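Local coordinates for protein listeriolysin O (Listeria monocytogenes, PDB 4CDB) that binds cholesterol-containing host membranes, changes conformation and assembles into an oligomeric pore that lyses the cell, at residues I300-I309 and I320-I331. Sequence-based numbering, arbitrary orientation.
Sequences IKNSSFKAVI and IIDGNLGDLRDI
This contact is an antiparallel beta hairpin at one edge of a large antiparallel sheet, with the residues after its second strand folded over one face. Strands 303-310 and 319-324 pair through Phe-305 with Gly-323 and Ala-307 with Ile-321, both hydrogen-bonded pairs. Two bonds join Ala-307 and Ile-321, and that from Ala-307 N to Ile-321 O is 2.7 Å long. Toward Gly-323 the pairing is less even. Phe-305 N to Gly-323 O is 2.8 Å and nearly straight (165°), while Gly-323 N to Phe-305 O is weak, bent to 133°. One more bond, Leu-325 N to Ser-303 O (3.0 Å), reaches past the last strand pair to the start of a 3-10 turn.

Phe-305 carries the side-chain packing. Its chi1 of 77° turns the ring across to the neighbouring strand. Gly-323 has no side chain there and lets the ring lie close, its N above one face but offset toward the rim. Leu-328 CD2 covers the other face in a CH-pi contact, 3.6 Å from the ring centroid. Asn-324 O lies at the ring edge, 3.1 Å from Phe-305 CE1. Ile-321 CG2 and Ile-331 CD1 add oblique contacts.

In this cholesterol-dependent cytolysin, membrane-spanning segment 291-303 runs into strand 303-310. Strand 319-324 and the residues after it cover one edge of that strand; strand 262-270 pairs with the other. As in other family members, strand 319-324 probably moves away during pore assembly so that a neighbouring subunit can pair there. Leu-325 CD1 packs on Ser-303 CB, and both side chains touch Phe-281 of helix 277-286.

On the face of the hairpin away from Phe-305, Lys-306 and Asp-322 run side by side. The lysine is extended, and its CG comes 3.3 Å from Asp-322 OD1. Its NZ stays 4.4 Å from Asp-322 OD1, beyond a salt bridge, and bonds instead to Ser-193 O.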
ATOM      1  N   ILE A 300       2.169   1.480  17.207  1.00 59.35           N
ATOM      2  CA  ILE A 300       3.371   0.751  16.808  1.00 63.06           C
ATOM      3  C   ILE A 300       3.662  -0.429  17.734  1.00 65.97           C
ATOM      4  O   ILE A 300       4.014  -1.516  17.273  1.00 66.81           O
ATOM      5  CB  ILE A 300       4.598   1.690  16.734  1.00 65.13           C
ATOM      6  CG1 ILE A 300       4.408   2.705  15.606  1.00 63.39           C
ATOM      7  CG2 ILE A 300       5.885   0.902  16.520  1.00 66.49           C
ATOM      8  CD1 ILE A 300       5.576   3.639  15.413  1.00 64.77           C
ATOM      9  N   LYS A 301       3.500  -0.210  19.035  1.00 69.78           N
ATOM     10  CA  LYS A 301       3.693  -1.261  20.032  1.00 74.94           C
ATOM     11  C   LYS A 301       2.760  -2.446  19.790  1.00 73.11           C
ATOM     12  O   LYS A 301       3.127  -3.598  20.027  1.00 70.59           O
ATOM     13  CB  LYS A 301       3.471  -0.699  21.440  1.00 80.69           C
ATOM     14  CG  LYS A 301       3.612  -1.724  22.555  1.00 85.59           C
ATOM     15  CD  LYS A 301       5.030  -2.270  22.631  1.00 90.08           C
ATOM     16  CE  LYS A 301       5.149  -3.364  23.682  1.00 93.13           C
ATOM     17  NZ  LYS A 301       4.347  -4.568  23.326  1.00 93.80           N
ATOM     18  N   ASN A 302       1.556  -2.154  19.307  1.00 75.20           N
ATOM     19  CA  ASN A 302       0.555  -3.187  19.065  1.00 76.10           C
ATOM     20  C   ASN A 302       0.365  -3.488  17.577  1.00 71.77           C
ATOM     21  O   ASN A 302      -0.699  -3.937  17.153  1.00 71.48           O
ATOM     22  CB  ASN A 302      -0.780  -2.794  19.706  1.00 76.88           C
ATOM     23  CG  ASN A 302      -0.624  -2.350  21.152  1.00 81.66           C
ATOM     24  OD1 ASN A 302      -0.609  -3.171  22.071  1.00 81.92           O
ATOM     25  ND2 ASN A 302      -0.507  -1.043  21.360  1.00 82.52           N
ATOM     26  N   SER A 303       1.404  -3.238  16.787  1.00 68.40           N
ATOM     27  CA  SER A 303       1.366  -3.535  15.359  1.00 64.76           C
ATOM     28  C   SER A 303       2.463  -4.526  14.988  1.00 64.53           C
ATOM     29  O   SER A 303       3.545  -4.511  15.574  1.00 59.67           O
ATOM     30  CB  SER A 303       1.530  -2.256  14.536  1.00 60.22           C
ATOM     31  OG  SER A 303       0.523  -1.310  14.849  1.00 58.38           O
ATOM     32  N   SER A 304       2.179  -5.383  14.011  1.00 65.97           N
ATOM     33  CA  SER A 304       3.150  -6.367  13.540  1.00 69.01           C
ATOM     34  C   SER A 304       3.501  -6.144  12.069  1.00 67.30           C
ATOM     35  O   SER A 304       2.867  -5.341  11.387  1.00 67.10           O
ATOM     36  CB  SER A 304       2.605  -7.781  13.741  1.00 73.45           C
ATOM     37  OG  SER A 304       1.408  -7.968  13.007  1.00 75.41           O
ATOM     38  N   PHE A 305       4.513  -6.857  11.584  1.00 64.37           N
ATOM     39  CA  PHE A 305       4.877  -6.771  10.173  1.00 62.62           C
ATOM     40  C   PHE A 305       5.246  -8.136   9.609  1.00 59.22           C
ATOM     41  O   PHE A 305       5.737  -9.008  10.329  1.00 60.10           O
ATOM     42  CB  PHE A 305       6.024  -5.775   9.950  1.00 65.10           C
ATOM     43  CG  PHE A 305       7.382  -6.305  10.332  1.00 69.40           C
ATOM     44  CD1 PHE A 305       7.859  -6.151  11.622  1.00 72.55           C
ATOM     45  CD2 PHE A 305       8.187  -6.944   9.398  1.00 69.81           C
ATOM     46  CE1 PHE A 305       9.105  -6.633  11.979  1.00 74.95           C
ATOM     47  CE2 PHE A 305       9.432  -7.431   9.751  1.00 73.57           C
ATOM     48  CZ  PHE A 305       9.892  -7.273  11.042  1.00 75.84           C
ATOM     49  N   LYS A 306       5.000  -8.312   8.315  1.00 53.84           N
ATOM     50  CA  LYS A 306       5.451  -9.497   7.599  1.00 54.61           C
ATOM     51  C   LYS A 306       6.193  -9.071   6.334  1.00 52.54           C
ATOM     52  O   LYS A 306       5.709  -8.237   5.566  1.00 49.39           O
ATOM     53  CB  LYS A 306       4.274 -10.408   7.256  1.00 54.90           C
ATOM     54  CG  LYS A 306       4.684 -11.773   6.727  1.00 57.48           C
ATOM     55  CD  LYS A 306       3.485 -12.696   6.605  1.00 61.23           C
ATOM     56  CE  LYS A 306       3.918 -14.131   6.355  1.00 66.60           C
ATOM     57  NZ  LYS A 306       2.751 -15.033   6.146  1.00 68.37           N
ATOM     58  N   ALA A 307       7.375  -9.638   6.125  1.00 52.45           N
ATOM     59  CA  ALA A 307       8.235  -9.196   5.034  1.00 53.99           C
ATOM     60  C   ALA A 307       8.595 -10.326   4.081  1.00 52.96           C
ATOM     61  O   ALA A 307       9.001 -11.406   4.508  1.00 53.30           O
ATOM     62  CB  ALA A 307       9.498  -8.554   5.589  1.00 56.21           C
ATOM     63  N   VAL A 308       8.440 -10.062   2.786  1.00 48.13           N
ATOM     64  CA  VAL A 308       8.902 -10.969   1.743  1.00 43.49           C
ATOM     65  C   VAL A 308      10.027 -10.285   0.971  1.00 43.05           C
ATOM     66  O   VAL A 308       9.836  -9.201   0.418  1.00 40.74           O
ATOM     67  CB  VAL A 308       7.766 -11.338   0.776  1.00 44.30           C
ATOM     68  CG1 VAL A 308       8.264 -12.298  -0.293  1.00 45.76           C
ATOM     69  CG2 VAL A 308       6.605 -11.949   1.541  1.00 43.73           C
ATOM     70  N   ILE A 309      11.196 -10.915   0.938  1.00 46.45           N
ATOM     71  CA  ILE A 309      12.385 -10.290   0.366  1.00 45.61           C
ATOM     72  C   ILE A 309      12.923 -11.061  -0.839  1.00 45.76           C
ATOM     73  O   ILE A 309      13.200 -12.259  -0.744  1.00 49.08           O
ATOM     74  CB  ILE A 309      13.504 -10.172   1.425  1.00 49.53           C
ATOM     75  CG1 ILE A 309      12.950  -9.588   2.726  1.00 46.46           C
ATOM     76  CG2 ILE A 309      14.661  -9.333   0.901  1.00 49.18           C
ATOM     77  CD1 ILE A 309      13.967  -9.521   3.848  1.00 47.82           C
ATOM     78  N   ILE A 320      11.523 -14.727   4.243  1.00 64.12           N
ATOM     79  CA  ILE A 320      10.257 -14.323   4.844  1.00 63.64           C
ATOM     80  C   ILE A 320      10.432 -14.064   6.341  1.00 69.92           C
ATOM     81  O   ILE A 320      10.924 -14.921   7.077  1.00 73.77           O
ATOM     82  CB  ILE A 320       9.151 -15.371   4.610  1.00 62.62           C
ATOM     83  CG1 ILE A 320       8.914 -15.564   3.112  1.00 59.53           C
ATOM     84  CG2 ILE A 320       7.861 -14.952   5.296  1.00 64.47           C
ATOM     85  CD1 ILE A 320       7.767 -16.497   2.786  1.00 57.45           C
ATOM     86  N   ILE A 321      10.037 -12.874   6.783  1.00 68.55           N
ATOM     87  CA  ILE A 321      10.243 -12.466   8.168  1.00 69.90           C
ATOM     88  C   ILE A 321       8.958 -11.949   8.811  1.00 73.80           C
ATOM     89  O   ILE A 321       8.261 -11.110   8.238  1.00 68.74           O
ATOM     90  CB  ILE A 321      11.328 -11.369   8.273  1.00 68.33           C
ATOM     91  CG1 ILE A 321      12.650 -11.864   7.688  1.00 70.24           C
ATOM     92  CG2 ILE A 321      11.517 -10.931   9.718  1.00 71.98           C
ATOM     93  CD1 ILE A 321      13.739 -10.814   7.667  1.00 71.62           C
ATOM     94  N   ASP A 322       8.652 -12.461  10.001  1.00 80.12           N
ATOM     95  CA  ASP A 322       7.554 -11.945  10.810  1.00 82.56           C
ATOM     96  C   ASP A 322       8.130 -11.243  12.036  1.00 81.54           C
ATOM     97  O   ASP A 322       9.260 -11.521  12.440  1.00 83.47           O
ATOM     98  CB  ASP A 322       6.627 -13.079  11.249  1.00 90.85           C
ATOM     99  CG  ASP A 322       6.064 -13.861  10.079  1.00 97.07           C
ATOM    100  OD1 ASP A 322       5.030 -13.436   9.522  1.00 98.38           O
ATOM    101  OD2 ASP A 322       6.652 -14.903   9.719  1.00100.50           O
ATOM    102  N   GLY A 323       7.360 -10.335  12.629  1.00 78.51           N
ATOM    103  CA  GLY A 323       7.819  -9.629  13.812  1.00 77.83           C
ATOM    104  C   GLY A 323       6.969  -8.433  14.194  1.00 76.53           C
ATOM    105  O   GLY A 323       5.884  -8.229  13.648  1.00 72.50           O
ATOM    106  N   ASN A 324       7.469  -7.644  15.140  1.00 77.37           N
ATOM    107  CA  ASN A 324       6.764  -6.458  15.617  1.00 75.24           C
ATOM    108  C   ASN A 324       7.263  -5.193  14.922  1.00 69.63           C
ATOM    109  O   ASN A 324       8.438  -5.101  14.565  1.00 67.48           O
ATOM    110  CB  ASN A 324       6.920  -6.325  17.132  1.00 78.36           C
ATOM    111  CG  ASN A 324       6.676  -7.636  17.858  1.00 81.04           C
ATOM    112  OD1 ASN A 324       5.838  -8.438  17.450  1.00 80.50           O
ATOM    113  ND2 ASN A 324       7.418  -7.861  18.937  1.00 85.78           N
ATOM    114  N   LEU A 325       6.371  -4.221  14.744  1.00 67.60           N
ATOM    115  CA  LEU A 325       6.670  -3.014  13.970  1.00 70.19           C
ATOM    116  C   LEU A 325       7.899  -2.251  14.463  1.00 76.09           C
ATOM    117  O   LEU A 325       8.598  -1.614  13.673  1.00 74.31           O
ATOM    118  CB  LEU A 325       5.462  -2.076  13.946  1.00 68.10           C
ATOM    119  CG  LEU A 325       4.942  -1.643  12.572  1.00 70.12           C
ATOM    120  CD1 LEU A 325       4.122  -0.372  12.702  1.00 71.77           C
ATOM    121  CD2 LEU A 325       6.077  -1.451  11.578  1.00 70.21           C
ATOM    122  N   GLY A 326       8.162  -2.314  15.764  1.00 82.64           N
ATOM    123  CA  GLY A 326       9.311  -1.635  16.332  1.00 87.79           C
ATOM    124  C   GLY A 326      10.627  -2.242  15.887  1.00 94.16           C
ATOM    125  O   GLY A 326      11.677  -1.601  15.969  1.00 94.67           O
ATOM    126  N   ASP A 327      10.570  -3.480  15.405  1.00 99.80           N
ATOM    127  CA  ASP A 327      11.773  -4.212  15.026  1.00105.01           C
ATOM    128  C   ASP A 327      12.112  -4.070  13.542  1.00104.06           C
ATOM    129  O   ASP A 327      12.977  -4.779  13.027  1.00105.13           O
ATOM    130  CB  ASP A 327      11.634  -5.690  15.396  1.00109.67           C
ATOM    131  CG  ASP A 327      11.147  -5.888  16.819  1.00114.01           C
ATOM    132  OD1 ASP A 327      11.407  -5.006  17.666  1.00115.84           O
ATOM    133  OD2 ASP A 327      10.502  -6.922  17.090  1.00114.65           O
ATOM    134  N   LEU A 328      11.433  -3.156  12.855  1.00102.50           N
ATOM    135  CA  LEU A 328      11.786  -2.845  11.475  1.00103.07           C
ATOM    136  C   LEU A 328      13.026  -1.964  11.448  1.00109.04           C
ATOM    137  O   LEU A 328      13.764  -1.897  12.433  1.00112.80           O
ATOM    138  CB  LEU A 328      10.631  -2.168  10.736  1.00 98.23           C
ATOM    139  CG  LEU A 328       9.687  -3.095   9.969  1.00 94.48           C
ATOM    140  CD1 LEU A 328       8.804  -2.297   9.025  1.00 90.25           C
ATOM    141  CD2 LEU A 328      10.492  -4.119   9.194  1.00 95.35           C
ATOM    142  N   ARG A 329      13.260  -1.303  10.316  1.00110.00           N
ATOM    143  CA  ARG A 329      14.441  -0.457  10.121  1.00113.71           C
ATOM    144  C   ARG A 329      15.756  -1.238  10.194  1.00117.48           C
ATOM    145  O   ARG A 329      16.838  -0.658  10.102  1.00120.29           O
ATOM    146  CB  ARG A 329      14.450   0.717  11.105  1.00114.79           C
ATOM    147  CG  ARG A 329      13.427   1.795  10.796  1.00113.63           C
ATOM    148  CD  ARG A 329      14.076   2.960  10.077  1.00115.71           C
ATOM    149  NE  ARG A 329      14.578   2.595   8.757  1.00117.65           N
ATOM    150  CZ  ARG A 329      15.479   3.301   8.084  1.00118.57           C
ATOM    151  NH1 ARG A 329      15.988   4.407   8.611  1.00119.35           N
ATOM    152  NH2 ARG A 329      15.880   2.897   6.886  1.00118.19           N
ATOM    153  N   ASP A 330      15.652  -2.552  10.362  1.00117.11           N
ATOM    154  CA  ASP A 330      16.805  -3.438  10.316  1.00118.46           C
ATOM    155  C   ASP A 330      16.793  -4.140   8.966  1.00114.61           C
ATOM    156  O   ASP A 330      17.821  -4.252   8.297  1.00113.92           O
ATOM    157  CB  ASP A 330      16.739  -4.470  11.443  1.00122.51           C
ATOM    158  CG  ASP A 330      16.618  -3.834  12.816  1.00125.22           C
ATOM    159  OD1 ASP A 330      16.998  -2.653  12.965  1.00125.87           O
ATOM    160  OD2 ASP A 330      16.147  -4.517  13.750  1.00125.96           O
ATOM    161  N   ILE A 331      15.611  -4.608   8.577  1.00113.11           N
ATOM    162  CA  ILE A 331      15.400  -5.214   7.269  1.00112.59           C
ATOM    163  C   ILE A 331      15.581  -4.161   6.181  1.00109.27           C
ATOM    164  O   ILE A 331      16.281  -4.384   5.192  1.00107.97           O
ATOM    165  CB  ILE A 331      13.986  -5.832   7.151  1.00111.56           C
ATOM    166  CG1 ILE A 331      13.890  -7.141   7.942  1.00113.20           C
ATOM    167  CG2 ILE A 331      13.623  -6.078   5.694  1.00110.02           C
ATOM    168  CD1 ILE A 331      13.614  -6.965   9.425  1.00114.92           C
TER